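Local structure of cellobiose 2-epimerase (Caldibacillus thermoamylovorans, 5ZHB) at residues 88-96 with 107-115; 151-159 with 180-189. The protein catalyses the epimerisation at C2 of the reducing-end sugar of cellobiose, interconverting it with glucosylmannose. All coordinates share one frame; numbering follows the deposited sequence.

Interaction 1. Residues 88-96 with 107-115; sequences DHQYKGLYW and DRKHVYAQA
Gln114 CG stands anti to its own carbonyl carbon (chi1 -46°) and the chain bends at chi2 (-44°), laying the amide against the backbone of Leu94, while bends at chi2 and chi4 steer the Lys109 chain to Asp88. The Gln114 amide reads both polar atoms of Leu94: OE1 takes Leu94 N at 2.7 Å and NE2 gives to Leu94 O at 3.1 Å, nearly straight and each on a lone pair in the carbonyl plane. This pair sets the orientation of the amide, and NE2 makes a further bond to His110 O from above its carbonyl plane. With an alanine here, the N-H and C=O of Leu94 would probably lose these two mates, and the 88-96 loop a tie to the helix. Lys109 NZ is gripped by Asp88 OD2, a 2.7 Å salt bridge on the anti side of the carboxylate, by Lys92 O at 2.8 Å and, outside the two segments, by Arg162 O; Arg162 also salt-bridges Asp88. The Trp96 indole lies beside His110, CZ3 being 3.6 Å from His110 CB, and its CE3 meets Ala113 CB. His110 N-caps helix 111-128, ND1 accepting from Tyr112 N. This is an inter-helix connection of an (alpha/alpha)6 barrel.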
loop_
_atom_site.group_PDB
_atom_site.type_symbol
_atom_site.label_atom_id
_atom_site.label_comp_id
_atom_site.label_asym_id
_atom_site.label_seq_id
_atom_site.Cartn_x
_atom_site.Cartn_y
_atom_site.Cartn_z
ATOM N N ASP A 88 11.254 14.774 -10.099
ATOM C CA ASP A 88 11.333 16.088 -10.726
ATOM C C ASP A 88 12.698 16.684 -10.363
ATOM O O ASP A 88 12.886 17.135 -9.239
ATOM C CB ASP A 88 10.220 16.958 -10.180
ATOM C CG ASP A 88 10.258 18.429 -10.583
ATOM O OD1 ASP A 88 11.230 18.860 -11.299
ATOM O OD2 ASP A 88 9.285 19.118 -10.225
ATOM N N HIS A 89 13.678 16.638 -11.267
ATOM C CA HIS A 89 15.022 17.061 -10.877
ATOM C C HIS A 89 15.136 18.570 -10.665
ATOM O O HIS A 89 16.100 19.008 -10.036
ATOM C CB HIS A 89 16.098 16.529 -11.814
ATOM C CG HIS A 89 16.192 15.054 -11.752
ATOM N ND1 HIS A 89 16.941 14.359 -10.830
ATOM C CD2 HIS A 89 15.554 14.144 -12.515
ATOM C CE1 HIS A 89 16.782 13.065 -11.061
ATOM N NE2 HIS A 89 15.949 12.919 -12.084
ATOM N N GLN A 90 14.155 19.345 -11.137
ATOM C CA GLN A 90 14.145 20.780 -10.895
ATOM C C GLN A 90 13.516 21.141 -9.540
ATOM O O GLN A 90 14.180 21.751 -8.704
ATOM C CB GLN A 90 13.503 21.495 -12.085
ATOM C CG GLN A 90 13.592 23.009 -11.927
ATOM C CD GLN A 90 13.251 23.811 -13.167
ATOM O OE1 GLN A 90 12.737 23.297 -14.162
ATOM N NE2 GLN A 90 13.505 25.109 -13.089
ATOM N N TYR A 91 12.235 20.811 -9.301
ATOM C CA TYR A 91 11.578 21.243 -8.076
ATOM C C TYR A 91 11.600 20.137 -7.011
ATOM O O TYR A 91 11.121 20.385 -5.907
ATOM C CB TYR A 91 10.174 21.774 -8.373
ATOM C CG TYR A 91 10.212 23.059 -9.197
ATOM C CD1 TYR A 91 10.779 24.210 -8.660
ATOM C CD2 TYR A 91 9.791 23.098 -10.528
ATOM C CE1 TYR A 91 10.872 25.376 -9.401
ATOM C CE2 TYR A 91 9.882 24.261 -11.283
ATOM C CZ TYR A 91 10.408 25.404 -10.707
ATOM O OH TYR A 91 10.540 26.572 -11.387
ATOM N N LYS A 92 12.123 18.944 -7.344
ATOM C CA LYS A 92 12.294 17.832 -6.400
ATOM C C LYS A 92 10.965 17.109 -6.095
ATOM O O LYS A 92 9.872 17.669 -6.172
ATOM C CB LYS A 92 12.975 18.259 -5.092
ATOM C CG LYS A 92 14.271 19.081 -5.246
ATOM C CD LYS A 92 15.297 18.467 -6.194
ATOM C CE LYS A 92 16.515 19.344 -6.414
ATOM N NZ LYS A 92 17.329 18.748 -7.479
ATOM N N GLY A 93 11.101 15.832 -5.732
ATOM C CA GLY A 93 9.983 14.973 -5.361
ATOM C C GLY A 93 9.388 14.302 -6.594
ATOM O O GLY A 93 9.786 14.598 -7.718
ATOM N N LEU A 94 8.442 13.377 -6.361
ATOM C CA LEU A 94 7.915 12.512 -7.405
ATOM C C LEU A 94 6.663 13.135 -7.982
ATOM O O LEU A 94 5.797 13.554 -7.234
ATOM C CB LEU A 94 7.584 11.123 -6.865
ATOM C CG LEU A 94 8.684 10.390 -6.096
ATOM C CD1 LEU A 94 8.174 9.013 -5.678
ATOM C CD2 LEU A 94 9.948 10.261 -6.924
ATOM N N TYR A 95 6.611 13.213 -9.319
ATOM C CA TYR A 95 5.399 13.537 -10.048
ATOM C C TYR A 95 4.286 12.537 -9.742
ATOM O O TYR A 95 4.552 11.358 -9.530
ATOM C CB TYR A 95 5.767 13.490 -11.539
ATOM C CG TYR A 95 6.643 14.638 -12.010
ATOM C CD1 TYR A 95 6.371 15.959 -11.658
ATOM C CD2 TYR A 95 7.739 14.398 -12.834
ATOM C CE1 TYR A 95 7.157 17.011 -12.124
ATOM C CE2 TYR A 95 8.528 15.434 -13.306
ATOM C CZ TYR A 95 8.218 16.741 -12.983
ATOM O OH TYR A 95 9.037 17.743 -13.411
ATOM N N TRP A 96 3.038 12.998 -9.853
ATOM C CA TRP A 96 1.877 12.134 -9.726
ATOM C C TRP A 96 1.697 11.204 -10.929
ATOM O O TRP A 96 1.371 10.013 -10.770
ATOM C CB TRP A 96 0.642 13.007 -9.538
ATOM C CG TRP A 96 -0.611 12.277 -9.142
ATOM C CD1 TRP A 96 -1.743 12.108 -9.883
ATOM C CD2 TRP A 96 -0.881 11.686 -7.846
ATOM N NE1 TRP A 96 -2.691 11.448 -9.141
ATOM C CE2 TRP A 96 -2.191 11.180 -7.892
ATOM C CE3 TRP A 96 -0.137 11.523 -6.674
ATOM C CZ2 TRP A 96 -2.780 10.540 -6.804
ATOM C CZ3 TRP A 96 -0.709 10.863 -5.610
ATOM C CH2 TRP A 96 -2.023 10.399 -5.666
ATOM N N ASP A 107 1.827 16.908 -12.740
ATOM C CA ASP A 107 3.053 17.285 -12.071
ATOM C C ASP A 107 2.808 17.725 -10.625
ATOM O O ASP A 107 3.719 18.274 -9.994
ATOM C CB ASP A 107 3.774 18.365 -12.862
ATOM C CG ASP A 107 3.043 19.693 -12.984
ATOM O OD1 ASP A 107 1.960 19.853 -12.402
ATOM O OD2 ASP A 107 3.573 20.560 -13.688
ATOM N N ARG A 108 1.594 17.494 -10.108
ATOM C CA ARG A 108 1.321 17.719 -8.697
ATOM C C ARG A 108 2.230 16.863 -7.802
ATOM O O ARG A 108 2.702 15.790 -8.169
ATOM C CB ARG A 108 -0.155 17.460 -8.402
ATOM C CG ARG A 108 -1.029 18.573 -8.948
ATOM C CD ARG A 108 -2.475 18.328 -8.635
ATOM N NE ARG A 108 -2.850 16.987 -9.100
ATOM C CZ ARG A 108 -4.057 16.456 -8.962
ATOM N NH1 ARG A 108 -5.012 17.145 -8.368
ATOM N NH2 ARG A 108 -4.288 15.251 -9.442
ATOM N N LYS A 109 2.457 17.364 -6.593
ATOM C CA LYS A 109 3.338 16.730 -5.630
ATOM C C LYS A 109 2.493 16.380 -4.404
ATOM O O LYS A 109 2.006 17.273 -3.705
ATOM C CB LYS A 109 4.398 17.762 -5.244
ATOM C CG LYS A 109 5.336 18.170 -6.355
ATOM C CD LYS A 109 6.280 17.117 -6.902
ATOM C CE LYS A 109 6.966 17.585 -8.165
ATOM N NZ LYS A 109 7.946 18.679 -7.948
ATOM N N HIS A 110 2.282 15.084 -4.189
ATOM C CA HIS A 110 1.409 14.639 -3.118
ATOM C C HIS A 110 2.294 13.919 -2.090
ATOM O O HIS A 110 3.157 13.125 -2.477
ATOM C CB HIS A 110 0.298 13.771 -3.716
ATOM C CG HIS A 110 -0.856 13.645 -2.782
ATOM N ND1 HIS A 110 -0.715 13.085 -1.523
ATOM C CD2 HIS A 110 -2.117 14.081 -2.873
ATOM C CE1 HIS A 110 -1.878 13.135 -0.887
ATOM N NE2 HIS A 110 -2.758 13.736 -1.690
ATOM N N VAL A 111 2.059 14.188 -0.801
ATOM C CA VAL A 111 2.790 13.541 0.288
ATOM C C VAL A 111 2.671 12.017 0.176
ATOM O O VAL A 111 3.627 11.303 0.409
ATOM C CB VAL A 111 2.294 14.079 1.649
ATOM C CG1 VAL A 111 2.849 13.270 2.816
ATOM C CG2 VAL A 111 2.626 15.547 1.857
ATOM N N TYR A 112 1.502 11.513 -0.238
ATOM C CA TYR A 112 1.250 10.083 -0.378
ATOM C C TYR A 112 2.233 9.486 -1.369
ATOM O O TYR A 112 2.797 8.420 -1.130
ATOM C CB TYR A 112 -0.189 9.894 -0.847
ATOM C CG TYR A 112 -0.692 8.485 -1.113
ATOM C CD1 TYR A 112 -0.424 7.432 -0.243
ATOM C CD2 TYR A 112 -1.541 8.244 -2.177
ATOM C CE1 TYR A 112 -0.939 6.172 -0.479
ATOM C CE2 TYR A 112 -2.062 6.989 -2.424
ATOM C CZ TYR A 112 -1.752 5.949 -1.571
ATOM O OH TYR A 112 -2.287 4.715 -1.820
ATOM N N ALA A 113 2.450 10.192 -2.483
ATOM C CA ALA A 113 3.385 9.700 -3.473
ATOM C C ALA A 113 4.820 9.739 -2.937
ATOM O O ALA A 113 5.584 8.814 -3.207
ATOM C CB ALA A 113 3.181 10.465 -4.776
ATOM N N GLN A 114 5.190 10.787 -2.191
ATOM C CA GLN A 114 6.544 10.912 -1.668
ATOM C C GLN A 114 6.815 9.770 -0.686
ATOM O O GLN A 114 7.891 9.185 -0.693
ATOM C CB GLN A 114 6.834 12.271 -1.029
ATOM C CG GLN A 114 6.375 13.484 -1.834
ATOM C CD GLN A 114 6.686 13.418 -3.317
ATOM O OE1 GLN A 114 7.821 13.159 -3.725
ATOM N NE2 GLN A 114 5.682 13.639 -4.142
ATOM N N ALA A 115 5.811 9.435 0.124
ATOM C CA ALA A 115 5.909 8.296 1.045
ATOM C C ALA A 115 6.212 6.992 0.307
ATOM O O ALA A 115 7.157 6.268 0.664
ATOM C CB ALA A 115 4.642 8.184 1.885
#

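Interaction 2. Residues 151-159 with 180-189; sequences EETNAYKEE and DITMNTHLHV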
loop_
_atom_site.group_PDB
_atom_site.type_symbol
_atom_site.label_atom_id
_atom_site.label_comp_id
_atom_site.label_asym_id
_atom_site.label_seq_id
_atom_site.Cartn_x
_atom_site.Cartn_y
_atom_site.Cartn_z
ATOM N N GLU A 151 3.069 21.559 11.540
ATOM C CA GLU A 151 3.382 21.760 12.952
ATOM C C GLU A 151 2.174 22.117 13.814
ATOM O O GLU A 151 2.083 21.732 14.977
ATOM C CB GLU A 151 4.321 22.950 13.096
ATOM C CG GLU A 151 5.757 22.576 12.774
ATOM C CD GLU A 151 6.236 21.576 13.795
ATOM O OE1 GLU A 151 5.940 21.798 14.991
ATOM O OE2 GLU A 151 6.880 20.586 13.405
ATOM N N GLU A 152 1.276 22.922 13.272
ATOM C CA GLU A 152 0.185 23.457 14.059
ATOM C C GLU A 152 -0.767 22.342 14.471
ATOM O O GLU A 152 -1.173 22.323 15.627
ATOM C CB GLU A 152 -0.620 24.534 13.337
ATOM C CG GLU A 152 -0.322 25.954 13.790
ATOM C CD GLU A 152 -1.409 26.833 13.220
ATOM O OE1 GLU A 152 -2.427 27.108 13.913
ATOM O OE2 GLU A 152 -1.218 27.205 12.046
ATOM N N THR A 153 -1.109 21.435 13.531
ATOM C CA THR A 153 -2.175 20.456 13.747
ATOM C C THR A 153 -1.608 19.098 14.179
ATOM O O THR A 153 -2.388 18.238 14.578
ATOM C CB THR A 153 -3.008 20.315 12.469
ATOM O OG1 THR A 153 -2.103 19.875 11.456
ATOM C CG2 THR A 153 -3.661 21.614 12.040
ATOM N N ASN A 154 -0.284 18.927 14.092
ATOM C CA ASN A 154 0.415 17.654 14.166
ATOM C C ASN A 154 -0.129 16.673 13.111
ATOM O O ASN A 154 -0.686 15.616 13.433
ATOM C CB ASN A 154 0.384 17.040 15.563
ATOM C CG ASN A 154 1.431 15.961 15.731
ATOM O OD1 ASN A 154 2.426 15.898 14.996
ATOM N ND2 ASN A 154 1.270 15.137 16.757
ATOM N N ALA A 155 0.005 17.034 11.831
ATOM C CA ALA A 155 -0.547 16.177 10.785
ATOM C C ALA A 155 0.241 16.358 9.497
ATOM O O ALA A 155 0.721 17.449 9.192
ATOM C CB ALA A 155 -2.013 16.468 10.620
ATOM N N TYR A 156 0.448 15.248 8.774
ATOM C CA TYR A 156 1.011 15.339 7.441
ATOM C C TYR A 156 -0.036 15.935 6.511
ATOM O O TYR A 156 -1.245 15.803 6.696
ATOM C CB TYR A 156 1.613 13.976 7.081
ATOM C CG TYR A 156 2.844 13.677 7.912
ATOM C CD1 TYR A 156 4.099 14.125 7.517
ATOM C CD2 TYR A 156 2.744 13.007 9.143
ATOM C CE1 TYR A 156 5.212 13.888 8.301
ATOM C CE2 TYR A 156 3.856 12.783 9.931
ATOM C CZ TYR A 156 5.105 13.180 9.488
ATOM O OH TYR A 156 6.219 13.027 10.264
ATOM N N LYS A 157 0.473 16.627 5.494
ATOM C CA LYS A 157 -0.323 17.341 4.532
ATOM C C LYS A 157 -0.583 16.441 3.318
ATOM O O LYS A 157 -0.229 15.261 3.323
ATOM C CB LYS A 157 0.445 18.636 4.227
ATOM C CG LYS A 157 0.482 19.675 5.346
ATOM C CD LYS A 157 1.113 20.978 4.863
ATOM C CE LYS A 157 1.157 22.047 5.911
ATOM N NZ LYS A 157 1.568 23.331 5.320
ATOM N N GLU A 158 -1.290 17.002 2.327
ATOM C CA GLU A 158 -1.857 16.251 1.222
ATOM C C GLU A 158 -1.202 16.713 -0.087
ATOM O O GLU A 158 -0.174 16.165 -0.486
ATOM C CB GLU A 158 -3.379 16.382 1.220
ATOM C CG GLU A 158 -4.077 15.676 2.388
ATOM C CD GLU A 158 -3.984 14.160 2.282
ATOM O OE1 GLU A 158 -4.147 13.670 1.147
ATOM O OE2 GLU A 158 -3.775 13.486 3.297
ATOM N N GLU A 159 -1.803 17.709 -0.752
ATOM C CA GLU A 159 -1.540 17.968 -2.167
ATOM C C GLU A 159 -0.907 19.356 -2.338
ATOM O O GLU A 159 -1.388 20.336 -1.761
ATOM C CB GLU A 159 -2.822 17.866 -2.989
ATOM C CG GLU A 159 -2.678 18.221 -4.469
ATOM C CD GLU A 159 -4.002 18.156 -5.214
ATOM O OE1 GLU A 159 -4.728 17.201 -4.941
ATOM O OE2 GLU A 159 -4.317 19.038 -6.044
ATOM N N ASP A 180 -9.080 17.774 5.393
ATOM C CA ASP A 180 -7.776 18.399 5.580
ATOM C C ASP A 180 -6.703 17.368 5.919
ATOM O O ASP A 180 -5.500 17.595 5.729
ATOM C CB ASP A 180 -7.869 19.425 6.704
ATOM C CG ASP A 180 -8.964 20.467 6.491
ATOM O OD1 ASP A 180 -8.862 21.222 5.498
ATOM O OD2 ASP A 180 -9.942 20.474 7.274
ATOM N N ILE A 181 -7.134 16.289 6.585
ATOM C CA ILE A 181 -6.218 15.287 7.103
ATOM C C ILE A 181 -6.816 13.941 6.701
ATOM O O ILE A 181 -8.033 13.787 6.728
ATOM C CB ILE A 181 -6.021 15.393 8.631
ATOM C CG1 ILE A 181 -5.240 16.652 9.053
ATOM C CG2 ILE A 181 -5.345 14.124 9.165
ATOM C CD1 ILE A 181 -5.221 16.912 10.555
ATOM N N THR A 182 -5.963 13.008 6.249
ATOM C CA THR A 182 -6.422 11.662 5.913
ATOM C C THR A 182 -5.604 10.604 6.654
ATOM O O THR A 182 -4.383 10.675 6.812
ATOM C CB THR A 182 -6.460 11.386 4.401
ATOM O OG1 THR A 182 -5.146 11.140 3.887
ATOM C CG2 THR A 182 -7.192 12.481 3.646
ATOM N N MET A 183 -6.340 9.559 7.055
ATOM C CA MET A 183 -5.796 8.325 7.583
ATOM C C MET A 183 -4.888 7.702 6.534
ATOM O O MET A 183 -3.774 7.260 6.850
ATOM C CB MET A 183 -6.964 7.401 7.986
ATOM C CG MET A 183 -6.589 5.995 8.409
ATOM S SD MET A 183 -6.362 4.861 7.014
ATOM C CE MET A 183 -8.048 4.696 6.454
ATOM N N ASN A 184 -5.346 7.720 5.284
ATOM C CA ASN A 184 -4.604 7.013 4.236
ATOM C C ASN A 184 -3.176 7.539 4.125
ATOM O O ASN A 184 -2.230 6.754 4.050
ATOM C CB ASN A 184 -5.338 7.058 2.904
ATOM C CG ASN A 184 -4.694 6.142 1.888
ATOM O OD1 ASN A 184 -4.709 4.921 2.058
ATOM N ND2 ASN A 184 -4.070 6.733 0.876
ATOM N N THR A 185 -3.007 8.879 4.062
ATOM C CA THR A 185 -1.670 9.457 3.919
ATOM C C THR A 185 -0.800 9.116 5.125
ATOM O O THR A 185 0.339 8.713 4.964
ATOM C CB THR A 185 -1.760 10.973 3.709
ATOM O OG1 THR A 185 -2.415 11.181 2.463
ATOM C CG2 THR A 185 -0.389 11.623 3.648
ATOM N N HIS A 186 -1.368 9.215 6.344
ATOM C CA HIS A 186 -0.648 8.891 7.562
ATOM C C HIS A 186 -0.208 7.427 7.572
ATOM O O HIS A 186 0.904 7.109 8.009
ATOM C CB HIS A 186 -1.511 9.314 8.764
ATOM C CG HIS A 186 -1.501 10.808 8.918
ATOM N ND1 HIS A 186 -2.329 11.632 8.185
ATOM C CD2 HIS A 186 -0.728 11.627 9.692
ATOM C CE1 HIS A 186 -2.062 12.908 8.505
ATOM N NE2 HIS A 186 -1.093 12.935 9.421
ATOM N N LEU A 187 -1.060 6.530 7.055
ATOM C CA LEU A 187 -0.717 5.105 7.079
ATOM C C LEU A 187 0.540 4.860 6.249
ATOM O O LEU A 187 1.471 4.155 6.686
ATOM C CB LEU A 187 -1.910 4.275 6.587
ATOM C CG LEU A 187 -1.708 2.753 6.504
ATOM C CD1 LEU A 187 -1.272 2.194 7.828
ATOM C CD2 LEU A 187 -2.947 2.041 6.026
ATOM N N HIS A 188 0.539 5.401 5.013
ATOM C CA HIS A 188 1.637 5.145 4.077
ATOM C C HIS A 188 2.893 5.927 4.460
ATOM O O HIS A 188 3.995 5.470 4.164
ATOM C CB HIS A 188 1.156 5.215 2.623
ATOM C CG HIS A 188 0.154 4.142 2.387
ATOM N ND1 HIS A 188 0.513 2.808 2.326
ATOM C CD2 HIS A 188 -1.178 4.158 2.357
ATOM C CE1 HIS A 188 -0.593 2.084 2.185
ATOM N NE2 HIS A 188 -1.614 2.867 2.219
ATOM N N VAL A 189 2.760 7.058 5.161
ATOM C CA VAL A 189 3.943 7.671 5.730
ATOM C C VAL A 189 4.539 6.716 6.770
ATOM O O VAL A 189 5.738 6.475 6.774
ATOM C CB VAL A 189 3.682 9.075 6.298
ATOM C CG1 VAL A 189 4.892 9.612 7.067
ATOM C CG2 VAL A 189 3.285 10.027 5.180
HETATM O O HOH W 1 -3.230 14.089 5.755
HETATM O O HOH W 2 -5.457 11.065 0.618
#
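Hydrogen bonds from two hydroxyls meet on one carboxylate oxygen: Thr182 OG1 and Thr185 OG1 each donate to Glu158 OE2 at 2.8 Å, on its syn side but from opposite faces of the carboxylate plane. A bend at chi2 (-69°) turns the Glu158 chain toward them. Thr182 OG1 also N-caps the helix by accepting from Thr185 N. The second polar link is His186, which accepts from Tyr156 N through NE2 at 2.9 Å, the donor tilted from the ring plane; its ND1 gives to Thr182 O at 2.6 Å, so both ring nitrogens are used and the ring rotation is set. Two waters bridge the same groups: one donates to Tyr156 O and Glu158 OE2 and accepts from Thr182 N, and the other links Glu158 OE1 and Thr182 OG1. Apolar contacts complete the join. Val189 CG1 sits over the centre of the Tyr156 ring in a CH-pi contact, with His186 CD2 at the ring edge, and Ile181 CD1 presses tightly on Ala155 CB, 3.2 Å away. Strand 155-160 thus packs on the start of helix 183-199, with Val111 of helix 111-128 against Thr185 and Val189, while strand 231-232 pairs with 181-182.

Overall arrangement
Both interactions join a strand or loop to the first turns of a helix, 111-128 in interaction 1 and 183-199 in interaction 2, and each helix begins with a side-chain cap. They meet where strands 106-110 and 155-160 run side by side in one sheet; past the first strand, Val111 N at the start of its helix lies 3.0 Å from Glu158 O, a probable hydrogen bond, and Arg108 makes a salt bridge with Glu159. Interaction 1 is partly buried, and combines a lysine-aspartate salt bridge and amide-to-backbone bonds with packing by a partly exposed tryptophan. Interaction 2 is buried, and relies on hydroxyls, a histidine and waters round a glutamate, with no salt bridge between its segments.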